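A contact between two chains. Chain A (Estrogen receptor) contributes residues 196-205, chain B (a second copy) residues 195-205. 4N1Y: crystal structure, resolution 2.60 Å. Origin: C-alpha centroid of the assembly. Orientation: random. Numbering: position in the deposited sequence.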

# COMPACT_ATOMS: atom_id res chain seq x y z
N THR A 196 2.71 -1.19 2.76
CA THR A 196 2.35 -0.70 1.43
C THR A 196 2.61 -1.75 0.34
O THR A 196 1.82 -1.87 -0.59
N HIS A 197 3.69 -2.51 0.46
CA HIS A 197 4.03 -3.52 -0.56
C HIS A 197 3.10 -4.71 -0.46
O HIS A 197 2.71 -5.30 -1.47
N ILE A 198 2.77 -5.08 0.77
CA ILE A 198 1.79 -6.13 0.98
C ILE A 198 0.45 -5.73 0.37
O ILE A 198 -0.24 -6.56 -0.23
N ARG A 199 0.08 -4.46 0.50
CA ARG A 199 -1.16 -3.99 -0.08
C ARG A 199 -1.13 -4.12 -1.61
O ARG A 199 -2.07 -4.63 -2.23
N GLN A 200 -0.04 -3.70 -2.22
CA GLN A 200 0.05 -3.78 -3.66
C GLN A 200 -0.04 -5.24 -4.12
O GLN A 200 -0.74 -5.55 -5.08
N ALA A 201 0.67 -6.12 -3.43
CA ALA A 201 0.61 -7.54 -3.77
C ALA A 201 -0.78 -8.14 -3.54
O ALA A 201 -1.23 -9.01 -4.31
N GLY A 202 -1.44 -7.70 -2.48
CA GLY A 202 -2.76 -8.19 -2.12
C GLY A 202 -3.71 -7.85 -3.24
O GLY A 202 -4.47 -8.69 -3.71
N GLU A 203 -3.64 -6.60 -3.69
CA GLU A 203 -4.49 -6.10 -4.75
C GLU A 203 -4.27 -6.92 -6.02
O GLU A 203 -5.22 -7.33 -6.70
N ARG A 204 -3.01 -7.15 -6.34
CA ARG A 204 -2.71 -7.94 -7.51
C ARG A 204 -3.15 -9.39 -7.34
O ARG A 204 -3.67 -10.00 -8.27
N GLY A 205 -2.97 -9.93 -6.14
CA GLY A 205 -3.44 -11.27 -5.84
C GLY A 205 -4.93 -11.45 -6.13
O GLY A 205 -5.33 -12.38 -6.85
N LEU B 195 0.04 5.80 3.82
CA LEU B 195 0.74 5.47 2.59
C LEU B 195 0.24 4.20 1.95
O LEU B 195 0.24 4.09 0.72
N THR B 196 -0.22 3.24 2.75
CA THR B 196 -0.78 2.03 2.18
C THR B 196 -2.00 2.37 1.30
O THR B 196 -2.23 1.71 0.28
N HIS B 197 -2.80 3.37 1.69
CA HIS B 197 -3.97 3.71 0.88
C HIS B 197 -3.59 4.45 -0.39
O HIS B 197 -4.18 4.24 -1.45
N ILE B 198 -2.59 5.32 -0.27
CA ILE B 198 -2.05 6.03 -1.42
C ILE B 198 -1.50 5.05 -2.46
O ILE B 198 -1.67 5.24 -3.66
N ARG B 199 -0.84 4.01 -1.98
CA ARG B 199 -0.31 2.95 -2.84
C ARG B 199 -1.45 2.23 -3.58
O ARG B 199 -1.38 2.00 -4.78
N GLN B 200 -2.50 1.89 -2.84
CA GLN B 200 -3.66 1.24 -3.43
C GLN B 200 -4.32 2.18 -4.46
O GLN B 200 -4.66 1.78 -5.57
N ALA B 201 -4.47 3.44 -4.08
CA ALA B 201 -5.03 4.42 -5.00
C ALA B 201 -4.16 4.58 -6.25
O ALA B 201 -4.67 4.72 -7.36
N GLY B 202 -2.85 4.55 -6.07
CA GLY B 202 -1.93 4.73 -7.18
C GLY B 202 -2.09 3.64 -8.21
O GLY B 202 -2.18 3.90 -9.42
N GLU B 203 -2.16 2.41 -7.71
CA GLU B 203 -2.27 1.22 -8.55
C GLU B 203 -3.52 1.28 -9.41
O GLU B 203 -3.49 1.02 -10.63
N ARG B 204 -4.62 1.62 -8.76
CA ARG B 204 -5.88 1.76 -9.47
C ARG B 204 -5.80 2.93 -10.43
O ARG B 204 -6.34 2.87 -11.54
N GLY B 205 -5.13 3.99 -10.00
CA GLY B 205 -4.92 5.15 -10.84
C GLY B 205 -4.26 4.79 -12.15
O GLY B 205 -4.78 5.10 -13.23

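The two helices run in the same general direction, their axes 34° apart and 8.6 Å at closest approach, and the CA atoms pair Thr A196 with Thr B196 and Gln A200 with Gln B200, while the polar contacts join unlike residues and each recurs in the reverse sense. The backbones come closest at Thr A196 and Thr B196, whose CA atoms lie 4.2 Å apart. Both threonines point toward the partner helix in the p rotamer, bringing Thr A196 CG2 to 3.8 Å from Thr B196 CG2 and 3.9 Å from Leu B195 CB.

Beyond this apolar contact the interface is polar. Arg A199 and Arg B199 share chi1 t, chi2 p and chi3 p, and each reaches across to the partner helix. Arg A199 NH1 donates a weak hydrogen bond to Gln B200 OE1 (2.6 Å, 126°), and Arg B199 NH1 a weak one to Gln A200 OE1 (3.1 Å, 125°). The same nitrogens approach the histidines, with Arg B199 NH1 3.1 Å from His A197 ND1 and Arg A199 NH1 3.2 Å from His B197 ND1. Each threonine OG1 lies over a face of the opposing guanidinium, where the angle is too poor for hydrogen bonding; NE and NH2 of both arginines are satisfied elsewhere in the structure.

The glutamines, extended with chi1 and chi2 both t, accept through OE1 and donate through NE2: Gln A200 NE2 to Glu B203 OE1 at 2.9 Å, Gln B200 NE2 to Glu A203 OE1 at 3.0 Å. Each glutamate, chi1 t and chi2 p, divides its carboxylate between two partners. While OE1 accepts from glutamine, OE2 forms a salt bridge with arginine: Glu A203 OE2 to Arg B204 NE and Glu B203 OE2 to Arg A204 NE, each 2.9 Å. Arg A204 NH2 and Arg B204 NH2 add weak hydrogen bonds to these same oxygens. Thus all four carboxylate oxygens are satisfied across the interface.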

# COMPACT_ATOMS: atom_id res chain seq x y z
CB THR A 196 3.13 0.55 1.07
OG1 THR A 196 4.49 0.18 0.78
CG2 THR A 196 3.09 1.55 2.22
CB HIS A 197 5.49 -3.98 -0.45
CG HIS A 197 6.47 -2.87 -0.65
ND1 HIS A 197 6.60 -2.20 -1.85
CD2 HIS A 197 7.35 -2.29 0.20
CE1 HIS A 197 7.51 -1.25 -1.72
NE2 HIS A 197 7.98 -1.28 -0.49
CB ILE A 198 1.64 -6.42 2.47
CG1 ILE A 198 2.82 -7.27 2.93
CG2 ILE A 198 0.37 -7.17 2.73
CD1 ILE A 198 2.82 -8.67 2.35
CB ARG A 199 -1.43 -2.54 0.34
CG ARG A 199 -2.65 -1.87 -0.29
CD ARG A 199 -3.93 -2.39 0.33
NE ARG A 199 -4.01 -2.10 1.76
CZ ARG A 199 -4.63 -1.05 2.29
NH1 ARG A 199 -5.23 -0.16 1.50
NH2 ARG A 199 -4.63 -0.87 3.61
CB GLN A 200 1.33 -3.13 -4.16
CG GLN A 200 1.42 -3.07 -5.66
CD GLN A 200 2.59 -2.22 -6.10
OE1 GLN A 200 3.57 -2.08 -5.39
NE2 GLN A 200 2.48 -1.63 -7.29
CB ALA A 201 1.64 -8.31 -2.99
CB GLU A 203 -4.22 -4.62 -5.00
CG GLU A 203 -5.09 -3.96 -6.07
CD GLU A 203 -6.44 -3.47 -5.54
OE1 GLU A 203 -6.72 -3.63 -4.33
OE2 GLU A 203 -7.21 -2.87 -6.33
CB ARG A 204 -1.23 -7.86 -7.81
CG ARG A 204 -0.85 -6.47 -8.23
CD ARG A 204 0.63 -6.34 -8.43
NE ARG A 204 0.96 -5.05 -9.03
CZ ARG A 204 2.19 -4.57 -9.14
NH1 ARG A 204 3.23 -5.30 -8.72
NH2 ARG A 204 2.39 -3.38 -9.69
CB LEU B 195 2.24 5.35 2.82
CG LEU B 195 3.01 6.64 3.10
CD1 LEU B 195 4.50 6.32 3.23
CD2 LEU B 195 2.77 7.68 2.02
CB THR B 196 -1.19 1.04 3.25
OG1 THR B 196 -2.35 1.54 3.92
CG2 THR B 196 -0.06 0.81 4.25
CB HIS B 197 -4.97 4.51 1.71
CG HIS B 197 -5.48 3.74 2.88
ND1 HIS B 197 -6.28 2.62 2.73
CD2 HIS B 197 -5.22 3.84 4.21
CE1 HIS B 197 -6.52 2.09 3.92
NE2 HIS B 197 -5.88 2.81 4.83
CB ILE B 198 -0.97 7.00 -0.98
CG1 ILE B 198 -1.62 8.25 -0.36
CG2 ILE B 198 -0.11 7.41 -2.15
CD1 ILE B 198 -2.37 9.12 -1.37
CB ARG B 199 0.50 1.96 -2.00
CG ARG B 199 0.96 0.72 -2.75
CD ARG B 199 2.07 1.05 -3.74
NE ARG B 199 3.27 1.63 -3.12
CZ ARG B 199 4.35 0.93 -2.76
NH1 ARG B 199 4.37 -0.40 -2.90
NH2 ARG B 199 5.40 1.54 -2.22
CB GLN B 200 -4.64 0.82 -2.35
CG GLN B 200 -5.82 0.04 -2.88
CD GLN B 200 -6.65 -0.58 -1.77
OE1 GLN B 200 -6.68 -0.08 -0.65
NE2 GLN B 200 -7.31 -1.68 -2.08
CB ALA B 201 -5.22 5.76 -4.31
CB GLU B 203 -2.27 -0.02 -7.67
CG GLU B 203 -2.35 -1.35 -8.37
CD GLU B 203 -1.00 -1.83 -8.84
OE1 GLU B 203 -0.00 -1.10 -8.62
OE2 GLU B 203 -0.92 -2.94 -9.40
CB ARG B 204 -7.01 1.93 -8.48
CG ARG B 204 -7.23 0.68 -7.67
CD ARG B 204 -8.21 0.91 -6.56
NE ARG B 204 -8.58 -0.35 -5.95
CZ ARG B 204 -9.25 -0.45 -4.81
NH1 ARG B 204 -9.61 0.66 -4.16
NH2 ARG B 204 -9.55 -1.64 -4.31